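Local coordinates for protein Niban 2 (Homo sapiens, PDB 7CTP) that may help suppress apoptosis and promote melanoma cell invasion, and carries a PH domain on a largely helical body, at residues Thr6-Ala11 against Asp272-Met277; Asn195-Asp200 against Ala207-Ile212; Met214-Lys219 against Ser237-Glu242; Asn231-Leu236 against Glu280-Arg285. All coordinates share one frame; numbering follows the deposited sequence.

Contact 1: residues Thr6-Ala11 against Asp272-Met277; sequences THLDDA and DAVYHM
L8 reaches across to A273 and V274 with both of its methyl groups. CD1 makes the closest approach, lying 3.5 Å from the CB of A273, and it also meets CG2 of V274 at 3.9 Å. CD2 touches the same V274 methyl, at 3.9 Å between L8 CD2 and V274 CG2, so the valine branch faces the forked end of the leucine while A273 is met by one prong alone. The two branched side chains cross at about a right angle. L8 holds CG beside its backbone N (chi1 -63°) and runs on extended through chi2, which carries the fork out toward helix 260-337. On the other side, V274 offers CG2, the methyl beside its own backbone N. The burial is modest, 109 Å² over both sides, and purely apolar. Structurally the contact sits at the short break between helices 3-7 and 10-48, where the N-terminal part of the chain is laid against the long helix 260-337. L8 is the first residue to leave helical geometry after helix 3-7. D9 then takes the N-cap position of the next helix, its OD1 accepting from the backbone N of R12, and the carbonyl O of L8 accepts from R13 NE. I16 of helix 10-48 also packs on L8. Behind V274 lies helix 232-252, whose M241 and L248 touch the valine, so that V274 is wedged between that helix and the leucine.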
# COMPACT_ATOMS: atom_id res chain seq x y z
N THR A 6 -4.79 -24.63 -25.29
CA THR A 6 -5.97 -25.46 -25.16
C THR A 6 -7.09 -24.73 -24.43
O THR A 6 -8.23 -24.70 -24.91
CB THR A 6 -5.63 -26.75 -24.42
OG1 THR A 6 -4.58 -27.43 -25.13
CG2 THR A 6 -6.86 -27.66 -24.34
N HIS A 7 -6.79 -24.14 -23.28
CA HIS A 7 -7.83 -23.62 -22.41
C HIS A 7 -8.03 -22.12 -22.54
O HIS A 7 -9.12 -21.63 -22.20
CB HIS A 7 -7.53 -23.98 -20.96
CG HIS A 7 -7.41 -25.46 -20.73
ND1 HIS A 7 -8.46 -26.32 -20.93
CD2 HIS A 7 -6.35 -26.22 -20.37
CE1 HIS A 7 -8.07 -27.56 -20.67
NE2 HIS A 7 -6.79 -27.52 -20.33
N LEU A 8 -7.05 -21.38 -23.03
CA LEU A 8 -7.31 -19.98 -23.35
C LEU A 8 -7.30 -19.77 -24.86
O LEU A 8 -6.53 -18.95 -25.37
CB LEU A 8 -6.30 -19.06 -22.65
CG LEU A 8 -6.35 -19.10 -21.13
CD1 LEU A 8 -5.27 -18.22 -20.52
CD2 LEU A 8 -7.73 -18.66 -20.64
N ASP A 9 -8.16 -20.49 -25.58
CA ASP A 9 -8.28 -20.26 -27.01
C ASP A 9 -8.97 -18.92 -27.27
O ASP A 9 -9.36 -18.20 -26.35
CB ASP A 9 -9.00 -21.43 -27.70
CG ASP A 9 -10.46 -21.59 -27.28
OD1 ASP A 9 -11.03 -20.71 -26.59
OD2 ASP A 9 -11.06 -22.62 -27.66
N ASP A 10 -9.07 -18.57 -28.55
CA ASP A 10 -9.60 -17.26 -28.90
C ASP A 10 -11.00 -17.05 -28.35
O ASP A 10 -11.33 -15.95 -27.87
CB ASP A 10 -9.58 -17.07 -30.41
CG ASP A 10 -8.21 -16.69 -30.94
OD1 ASP A 10 -7.28 -16.52 -30.12
OD2 ASP A 10 -8.07 -16.56 -32.17
N ALA A 11 -11.85 -18.08 -28.40
CA ALA A 11 -13.22 -17.92 -27.93
C ALA A 11 -13.25 -17.63 -26.44
O ALA A 11 -13.99 -16.75 -25.98
CB ALA A 11 -14.04 -19.18 -28.24
N ASP A 272 -1.99 -16.57 -14.56
CA ASP A 272 -1.05 -15.53 -14.95
C ASP A 272 -1.36 -14.99 -16.34
O ASP A 272 -1.24 -13.78 -16.58
CB ASP A 272 0.39 -16.05 -14.94
CG ASP A 272 1.38 -14.96 -15.38
OD1 ASP A 272 1.60 -14.00 -14.61
OD2 ASP A 272 1.89 -15.02 -16.52
N ALA A 273 -1.73 -15.87 -17.27
CA ALA A 273 -2.08 -15.44 -18.62
C ALA A 273 -3.32 -14.55 -18.61
O ALA A 273 -3.36 -13.53 -19.30
CB ALA A 273 -2.29 -16.64 -19.53
N VAL A 274 -4.33 -14.92 -17.81
CA VAL A 274 -5.52 -14.08 -17.70
C VAL A 274 -5.18 -12.76 -17.03
O VAL A 274 -5.67 -11.70 -17.44
CB VAL A 274 -6.64 -14.83 -16.96
CG1 VAL A 274 -7.86 -13.91 -16.74
CG2 VAL A 274 -7.07 -16.08 -17.76
N TYR A 275 -4.34 -12.80 -15.99
CA TYR A 275 -3.93 -11.56 -15.33
C TYR A 275 -3.29 -10.59 -16.32
O TYR A 275 -3.58 -9.39 -16.28
CB TYR A 275 -2.96 -11.88 -14.19
CG TYR A 275 -2.44 -10.65 -13.46
CD1 TYR A 275 -3.19 -10.03 -12.45
CD2 TYR A 275 -1.20 -10.09 -13.79
CE1 TYR A 275 -2.71 -8.89 -11.78
CE2 TYR A 275 -0.72 -8.95 -13.14
CZ TYR A 275 -1.48 -8.36 -12.14
OH TYR A 275 -0.97 -7.23 -11.51
N HIS A 276 -2.43 -11.08 -17.22
CA HIS A 276 -1.80 -10.21 -18.21
C HIS A 276 -2.82 -9.58 -19.15
O HIS A 276 -2.75 -8.38 -19.46
CB HIS A 276 -0.77 -11.00 -19.02
CG HIS A 276 -0.42 -10.35 -20.33
ND1 HIS A 276 0.53 -9.35 -20.44
CD2 HIS A 276 -0.91 -10.53 -21.58
CE1 HIS A 276 0.61 -8.95 -21.70
NE2 HIS A 276 -0.25 -9.65 -22.41
N MET A 277 -3.77 -10.40 -19.64
CA MET A 277 -4.82 -9.92 -20.53
C MET A 277 -5.67 -8.85 -19.85
O MET A 277 -5.98 -7.80 -20.43
CB MET A 277 -5.68 -11.13 -20.91
CG MET A 277 -6.49 -11.03 -22.13
SD MET A 277 -7.44 -12.57 -22.13
CE MET A 277 -9.06 -11.84 -22.22

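Contact 2: residues Asn195-Asp200 against Ala207-Ile212; sequences NGIPED and AFTDAI
I197 sends its CG1 branch toward F208 and T209 by keeping CG1 beside the backbone N (chi1 -60°) and extending the chain through chi2, which makes CD1 the leading atom. F208 holds CG on the opposite side of CA-CB from its backbone N (chi1 -178°), which places the CD2-CE2 side of the ring before that methyl. CD1 of I197 lies 3.7 Å from CD2 of F208 and 4.1 Å from its CE2, approaching the ring obliquely; the two side chains run at about a right angle. The second touch is looser, 4.2 Å from I197 CD1 to T209 CG2. In T209 the methyl is turned to the isoleucine while OG1 is hydrogen-bonded to the carbonyl O of G205, one turn earlier in the helix, so the polar branch is satisfied by the helix itself and the apolar one serves the contact. F208 is held from several sides: CG1 of I212, one turn on, lies 3.7 Å above one face of its ring, offset toward the rim; F27 meets it with ring planes inclined, and F286 meets it edge-to-face. I235 of helix 232-252 touches both I197 and F208 and so joins the apolar cluster. The contact folds the linker between two successive helices back onto the first turns of the helix that follows it. Here the linker comes from helix 176-194, which follows the last strand of the seven-stranded sheet as the C-terminal helix of PH domains does, and leads into helix 204-218 of the helical body.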
# COMPACT_ATOMS: atom_id res chain seq x y z
N ASN A 195 3.31 0.27 -2.52
CA ASN A 195 3.05 1.68 -2.25
C ASN A 195 2.97 2.46 -3.57
O ASN A 195 3.74 3.38 -3.85
CB ASN A 195 4.14 2.21 -1.33
CG ASN A 195 3.85 3.59 -0.77
OD1 ASN A 195 2.75 3.86 -0.28
ND2 ASN A 195 4.87 4.46 -0.79
N GLY A 196 2.03 2.04 -4.41
CA GLY A 196 1.98 2.50 -5.78
C GLY A 196 1.16 3.74 -6.04
O GLY A 196 1.23 4.28 -7.15
N ILE A 197 0.37 4.19 -5.07
CA ILE A 197 -0.43 5.41 -5.21
C ILE A 197 0.03 6.38 -4.12
O ILE A 197 -0.21 6.12 -2.94
CB ILE A 197 -1.93 5.13 -5.09
CG1 ILE A 197 -2.40 4.16 -6.19
CG2 ILE A 197 -2.72 6.43 -5.14
CD1 ILE A 197 -3.82 3.67 -5.98
N PRO A 198 0.66 7.50 -4.47
CA PRO A 198 1.19 8.42 -3.45
C PRO A 198 0.12 8.83 -2.44
O PRO A 198 -0.98 9.24 -2.81
CB PRO A 198 1.67 9.62 -4.27
CG PRO A 198 1.95 9.08 -5.62
CD PRO A 198 1.00 7.93 -5.84
N GLU A 199 0.45 8.70 -1.15
CA GLU A 199 -0.53 9.00 -0.10
C GLU A 199 -0.91 10.48 -0.06
O GLU A 199 -2.00 10.82 0.40
CB GLU A 199 -0.00 8.56 1.28
CG GLU A 199 -0.86 9.06 2.45
CD GLU A 199 -0.32 8.66 3.82
OE1 GLU A 199 -0.68 7.57 4.30
OE2 GLU A 199 0.44 9.46 4.41
N ASP A 200 -0.05 11.36 -0.55
CA ASP A 200 -0.38 12.77 -0.61
C ASP A 200 -0.89 13.20 -1.98
O ASP A 200 -0.89 14.40 -2.29
CB ASP A 200 0.82 13.62 -0.17
CG ASP A 200 1.39 13.14 1.16
OD1 ASP A 200 2.62 12.96 1.24
OD2 ASP A 200 0.60 12.92 2.10
N ALA A 207 -9.86 9.58 -5.17
CA ALA A 207 -10.95 9.21 -6.07
C ALA A 207 -10.85 7.75 -6.45
O ALA A 207 -11.85 7.02 -6.46
CB ALA A 207 -10.93 10.10 -7.32
N PHE A 208 -9.63 7.28 -6.74
CA PHE A 208 -9.47 5.89 -7.15
C PHE A 208 -9.77 4.94 -6.00
O PHE A 208 -10.54 3.98 -6.16
CB PHE A 208 -8.06 5.66 -7.69
CG PHE A 208 -7.84 4.26 -8.17
CD1 PHE A 208 -8.24 3.88 -9.44
CD2 PHE A 208 -7.27 3.32 -7.33
CE1 PHE A 208 -8.05 2.57 -9.87
CE2 PHE A 208 -7.09 2.01 -7.75
CZ PHE A 208 -7.48 1.64 -9.02
N THR A 209 -9.18 5.17 -4.83
CA THR A 209 -9.35 4.19 -3.77
C THR A 209 -10.77 4.20 -3.21
O THR A 209 -11.30 3.14 -2.85
CB THR A 209 -8.31 4.41 -2.67
OG1 THR A 209 -8.46 5.73 -2.15
CG2 THR A 209 -6.92 4.27 -3.24
N ASP A 210 -11.41 5.37 -3.16
CA ASP A 210 -12.82 5.42 -2.78
C ASP A 210 -13.69 4.73 -3.82
O ASP A 210 -14.65 4.04 -3.47
CB ASP A 210 -13.28 6.86 -2.57
CG ASP A 210 -12.77 7.46 -1.27
OD1 ASP A 210 -12.56 6.71 -0.30
OD2 ASP A 210 -12.56 8.69 -1.23
N ALA A 211 -13.39 4.89 -5.11
CA ALA A 211 -14.18 4.21 -6.13
C ALA A 211 -14.04 2.70 -6.01
O ALA A 211 -15.01 1.96 -6.23
CB ALA A 211 -13.79 4.68 -7.53
N ILE A 212 -12.83 2.23 -5.70
CA ILE A 212 -12.62 0.79 -5.52
C ILE A 212 -13.48 0.29 -4.38
O ILE A 212 -14.15 -0.75 -4.49
CB ILE A 212 -11.13 0.50 -5.25
CG1 ILE A 212 -10.31 0.62 -6.55
CG2 ILE A 212 -10.97 -0.90 -4.63
CD1 ILE A 212 -10.47 -0.60 -7.49

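Contact 3: residues Met214-Lys219 against Ser237-Glu242; sequences MYRQSK and SNLVME
The guanidinium of R216 and the carboxylate of E242 meet edge to edge, their planes only 9° apart. R216 grips side-on: NE gives its N-H to OE1 of E242 at 3.2 Å, and NH1 gives one to OE2 at 3.0 Å. Both bonds are nearly straight, with the acceptors close to the guanidinium plane, and each oxygen uses its syn lone pair, the one on the side of its neighbour. This bidentate salt bridge ties helix 204-218 to helix 232-252, two successive helices that here run almost parallel, 8° between their directions with axes 12.3 Å apart, joined by a connection that carries the chain back to the starting end. At that spacing long side chains must fill the interval. The bend of R216 at chi3 (85°) swings the guanidinium across to the glutamate, whose chain is extended to meet it. Such a two-bonded pairing fixes the rotation of both flat groups, and W225, in cation-pi contact with the arginine, engages it further. Beside the charged pair the interface is apolar. L239 CD1 packs on the aliphatic part of R216, 3.6 Å from CG, the two side chains sliding past each other in opposite directions. Both methyls of L239 also approach the Y215 ring, CD1 lying 3.9 Å from CD1 of the tyrosine at an oblique angle. The phenol OH of Y215 is hydrogen-bonded to E243 OE1. Within 214-219, S218 OG donates to the carbonyl O of Y215 at 2.7 Å, in the carbonyl plane and on a lone pair.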
# COMPACT_ATOMS: atom_id res chain seq x y z
N MET A 214 -16.24 1.65 -3.11
CA MET A 214 -17.67 1.72 -3.41
C MET A 214 -18.10 0.63 -4.37
O MET A 214 -19.21 0.10 -4.25
CB MET A 214 -18.05 3.09 -3.99
CG MET A 214 -17.62 4.30 -3.21
SD MET A 214 -18.49 4.50 -1.65
CE MET A 214 -19.98 3.55 -1.91
N TYR A 215 -17.26 0.32 -5.36
CA TYR A 215 -17.55 -0.80 -6.24
C TYR A 215 -17.64 -2.10 -5.45
O TYR A 215 -18.60 -2.88 -5.61
CB TYR A 215 -16.50 -0.92 -7.35
CG TYR A 215 -16.74 -2.12 -8.25
CD1 TYR A 215 -16.27 -3.39 -7.91
CD2 TYR A 215 -17.48 -2.01 -9.42
CE1 TYR A 215 -16.50 -4.49 -8.69
CE2 TYR A 215 -17.72 -3.12 -10.23
CZ TYR A 215 -17.24 -4.35 -9.85
OH TYR A 215 -17.47 -5.46 -10.65
N ARG A 216 -16.65 -2.37 -4.60
CA ARG A 216 -16.67 -3.59 -3.81
C ARG A 216 -17.88 -3.64 -2.89
O ARG A 216 -18.52 -4.69 -2.75
CB ARG A 216 -15.35 -3.74 -3.04
CG ARG A 216 -14.18 -4.10 -3.98
CD ARG A 216 -12.88 -4.47 -3.28
NE ARG A 216 -12.80 -5.89 -2.90
CZ ARG A 216 -12.86 -6.29 -1.63
NH1 ARG A 216 -12.78 -7.58 -1.33
NH2 ARG A 216 -12.98 -5.39 -0.67
N GLN A 217 -18.25 -2.51 -2.28
CA GLN A 217 -19.45 -2.45 -1.45
C GLN A 217 -20.70 -2.80 -2.26
O GLN A 217 -21.63 -3.41 -1.73
CB GLN A 217 -19.59 -1.07 -0.82
CG GLN A 217 -18.72 -0.87 0.40
CD GLN A 217 -18.78 0.54 0.96
OE1 GLN A 217 -17.87 0.97 1.67
NE2 GLN A 217 -19.84 1.27 0.63
N SER A 218 -20.74 -2.41 -3.53
CA SER A 218 -21.89 -2.72 -4.37
C SER A 218 -21.99 -4.21 -4.68
O SER A 218 -23.06 -4.69 -5.08
CB SER A 218 -21.84 -1.90 -5.66
OG SER A 218 -21.06 -2.56 -6.65
N LYS A 219 -20.90 -4.95 -4.49
CA LYS A 219 -20.87 -6.40 -4.59
C LYS A 219 -20.94 -7.06 -3.22
O LYS A 219 -20.60 -8.25 -3.08
CB LYS A 219 -19.61 -6.85 -5.33
CG LYS A 219 -19.40 -6.11 -6.65
CD LYS A 219 -20.54 -6.35 -7.61
CE LYS A 219 -20.31 -5.60 -8.93
NZ LYS A 219 -21.52 -5.58 -9.80
N SER A 237 -6.64 -4.71 -11.97
CA SER A 237 -6.47 -6.10 -12.38
C SER A 237 -6.81 -7.05 -11.25
O SER A 237 -7.45 -8.09 -11.48
CB SER A 237 -5.04 -6.32 -12.86
OG SER A 237 -4.71 -5.42 -13.89
N ASN A 238 -6.40 -6.73 -10.02
CA ASN A 238 -6.77 -7.54 -8.87
C ASN A 238 -8.28 -7.57 -8.69
O ASN A 238 -8.85 -8.61 -8.33
CB ASN A 238 -6.11 -7.01 -7.59
CG ASN A 238 -4.59 -7.12 -7.60
OD1 ASN A 238 -3.98 -7.88 -8.36
ND2 ASN A 238 -3.96 -6.33 -6.72
N LEU A 239 -8.94 -6.42 -8.86
CA LEU A 239 -10.40 -6.35 -8.75
C LEU A 239 -11.08 -7.30 -9.72
O LEU A 239 -11.99 -8.05 -9.34
CB LEU A 239 -10.86 -4.92 -9.00
CG LEU A 239 -12.33 -4.58 -8.75
CD1 LEU A 239 -12.64 -4.58 -7.25
CD2 LEU A 239 -12.62 -3.22 -9.36
N VAL A 240 -10.68 -7.24 -11.00
CA VAL A 240 -11.25 -8.11 -12.02
C VAL A 240 -10.98 -9.58 -11.70
O VAL A 240 -11.89 -10.41 -11.78
CB VAL A 240 -10.71 -7.73 -13.42
CG1 VAL A 240 -11.17 -8.75 -14.47
CG2 VAL A 240 -11.17 -6.33 -13.80
N MET A 241 -9.73 -9.92 -11.37
CA MET A 241 -9.40 -11.32 -11.10
C MET A 241 -10.18 -11.85 -9.91
O MET A 241 -10.61 -13.01 -9.91
CB MET A 241 -7.90 -11.49 -10.85
CG MET A 241 -7.00 -11.21 -12.06
SD MET A 241 -7.34 -12.25 -13.50
CE MET A 241 -6.81 -13.85 -12.89
N GLU A 242 -10.35 -11.03 -8.87
CA GLU A 242 -11.14 -11.47 -7.72
C GLU A 242 -12.55 -11.85 -8.14
O GLU A 242 -13.10 -12.86 -7.69
CB GLU A 242 -11.17 -10.38 -6.65
CG GLU A 242 -12.13 -10.65 -5.49
CD GLU A 242 -12.21 -9.49 -4.50
OE1 GLU A 242 -12.39 -8.33 -4.93
OE2 GLU A 242 -12.07 -9.75 -3.29

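Contact 4: residues Asn231-Leu236 against Glu280-Arg285; sequences NEVQIL and EQAKAR
Crossing helices bring V233, in the first turn of helix 232-252, onto K283 of the long helix 260-337; the directions of the two local segments differ by 126° and their axes approach to 8.8 Å. V233 straddles the lysine's base. CG1 lies 3.8 Å from both the backbone N and CB of K283, while CG2 is 3.9 Å from the CA of K283. One turn on, L236 sets its CB 4.1 Å from the CB of A282, the alanine leaving the helices room to come near. The fully extended K283 carries its amine away from the interface. The first turn is itself secured by a capping box: N231 OD1 accepts from Q234 N at 3.0 Å, and Q234 OE1 in turn accepts from N231 N at 2.9 Å. Q234 NE2 is bound by N117 OD1. Around the apolar patch, Y279 touches V233, F286 and F27 touch L236, and L24 covers A282. Because it is made chiefly of aliphatic groups set against the backbone of K283, the contact relies on shape and burial, and the polar demands of the helix start are met on another side.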
# COMPACT_ATOMS: atom_id res chain seq x y z
N ASN A 231 -0.03 -0.07 -8.15
CA ASN A 231 -0.56 1.12 -8.82
C ASN A 231 -2.01 0.87 -9.26
O ASN A 231 -2.58 -0.19 -9.04
CB ASN A 231 0.34 1.52 -9.99
CG ASN A 231 0.48 0.43 -11.05
OD1 ASN A 231 -0.50 -0.21 -11.44
ND2 ASN A 231 1.70 0.22 -11.54
N GLU A 232 -2.60 1.88 -9.89
CA GLU A 232 -4.02 1.81 -10.22
C GLU A 232 -4.34 0.63 -11.12
O GLU A 232 -5.36 -0.06 -10.92
CB GLU A 232 -4.47 3.11 -10.89
CG GLU A 232 -4.45 4.31 -9.99
CD GLU A 232 -3.17 5.09 -10.09
OE1 GLU A 232 -3.22 6.33 -9.90
OE2 GLU A 232 -2.11 4.48 -10.37
N VAL A 233 -3.52 0.39 -12.14
CA VAL A 233 -3.83 -0.68 -13.08
C VAL A 233 -3.68 -2.05 -12.40
O VAL A 233 -4.46 -2.97 -12.67
CB VAL A 233 -2.94 -0.58 -14.34
CG1 VAL A 233 -3.27 -1.72 -15.31
CG2 VAL A 233 -3.17 0.77 -15.04
N GLN A 234 -2.68 -2.20 -11.54
CA GLN A 234 -2.52 -3.46 -10.82
C GLN A 234 -3.72 -3.72 -9.92
O GLN A 234 -4.23 -4.86 -9.84
CB GLN A 234 -1.24 -3.43 -9.99
CG GLN A 234 0.04 -3.48 -10.83
CD GLN A 234 1.30 -3.33 -9.99
OE1 GLN A 234 1.41 -2.41 -9.19
NE2 GLN A 234 2.26 -4.23 -10.18
N ILE A 235 -4.20 -2.69 -9.24
CA ILE A 235 -5.34 -2.85 -8.35
C ILE A 235 -6.60 -3.18 -9.14
O ILE A 235 -7.39 -4.05 -8.74
CB ILE A 235 -5.53 -1.58 -7.49
CG1 ILE A 235 -4.35 -1.45 -6.51
CG2 ILE A 235 -6.89 -1.60 -6.78
CD1 ILE A 235 -4.25 -0.05 -5.87
N LEU A 236 -6.82 -2.50 -10.26
CA LEU A 236 -7.95 -2.83 -11.12
C LEU A 236 -7.85 -4.26 -11.63
O LEU A 236 -8.87 -4.95 -11.74
CB LEU A 236 -7.99 -1.87 -12.30
CG LEU A 236 -8.77 -0.59 -12.12
CD1 LEU A 236 -8.67 0.18 -13.43
CD2 LEU A 236 -10.22 -0.93 -11.78
N GLU A 280 -3.69 -5.44 -19.37
CA GLU A 280 -3.61 -4.58 -20.54
C GLU A 280 -4.96 -3.94 -20.85
O GLU A 280 -5.02 -2.76 -21.23
CB GLU A 280 -3.10 -5.36 -21.75
CG GLU A 280 -1.62 -5.74 -21.66
CD GLU A 280 -0.70 -4.54 -21.44
OE1 GLU A 280 -0.95 -3.47 -22.04
OE2 GLU A 280 0.28 -4.67 -20.67
N GLN A 281 -6.05 -4.69 -20.68
CA GLN A 281 -7.38 -4.13 -20.92
C GLN A 281 -7.71 -3.03 -19.91
O GLN A 281 -8.22 -1.95 -20.28
CB GLN A 281 -8.41 -5.25 -20.88
CG GLN A 281 -9.76 -4.88 -21.46
CD GLN A 281 -10.69 -6.08 -21.54
OE1 GLN A 281 -10.24 -7.23 -21.58
NE2 GLN A 281 -11.98 -5.81 -21.59
N ALA A 282 -7.41 -3.27 -18.63
CA ALA A 282 -7.68 -2.28 -17.60
C ALA A 282 -6.83 -1.03 -17.81
O ALA A 282 -7.31 0.10 -17.60
CB ALA A 282 -7.41 -2.89 -16.22
N LYS A 283 -5.58 -1.20 -18.24
CA LYS A 283 -4.71 -0.06 -18.48
C LYS A 283 -5.31 0.85 -19.54
O LYS A 283 -5.41 2.07 -19.35
CB LYS A 283 -3.31 -0.53 -18.89
CG LYS A 283 -2.30 0.61 -19.13
CD LYS A 283 -0.90 0.07 -19.37
CE LYS A 283 0.08 1.19 -19.71
NZ LYS A 283 1.47 0.68 -19.86
N ALA A 284 -5.74 0.26 -20.66
CA ALA A 284 -6.32 1.05 -21.74
C ALA A 284 -7.59 1.76 -21.28
O ALA A 284 -7.75 2.97 -21.52
CB ALA A 284 -6.61 0.15 -22.95
N ARG A 285 -8.49 1.04 -20.61
CA ARG A 285 -9.77 1.64 -20.22
C ARG A 285 -9.57 2.73 -19.17
O ARG A 285 -10.18 3.80 -19.26
CB ARG A 285 -10.72 0.56 -19.70
CG ARG A 285 -11.22 -0.44 -20.76
CD ARG A 285 -12.23 0.15 -21.74
NE ARG A 285 -13.35 0.83 -21.08
CZ ARG A 285 -14.45 0.24 -20.61
NH1 ARG A 285 -14.63 -1.08 -20.69
NH2 ARG A 285 -15.39 1.00 -20.04

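How the contacts relate
Three helices are each used twice: 204-218 by contacts 2 and 3, 232-252 by contacts 3 and 4, and 260-337 by contacts 1 and 4. Contact 1 uses an earlier part of helix 260-337 than contact 4, and its centre lies about 28 Å from the centre of the chain, whereas the centre of contact 2 lies only about 9 Å from it; even so, contacts 1 and 4 are the more buried, and contacts 2 and 3 only partly so. Contacts 1, 2 and 4 are apolar; the salt bridge belongs to contact 3. Direct packing joins neighbours: I212 of contact 2 meets L239 of contact 3, and Y275 of contact 1 meets S237 of contact 3.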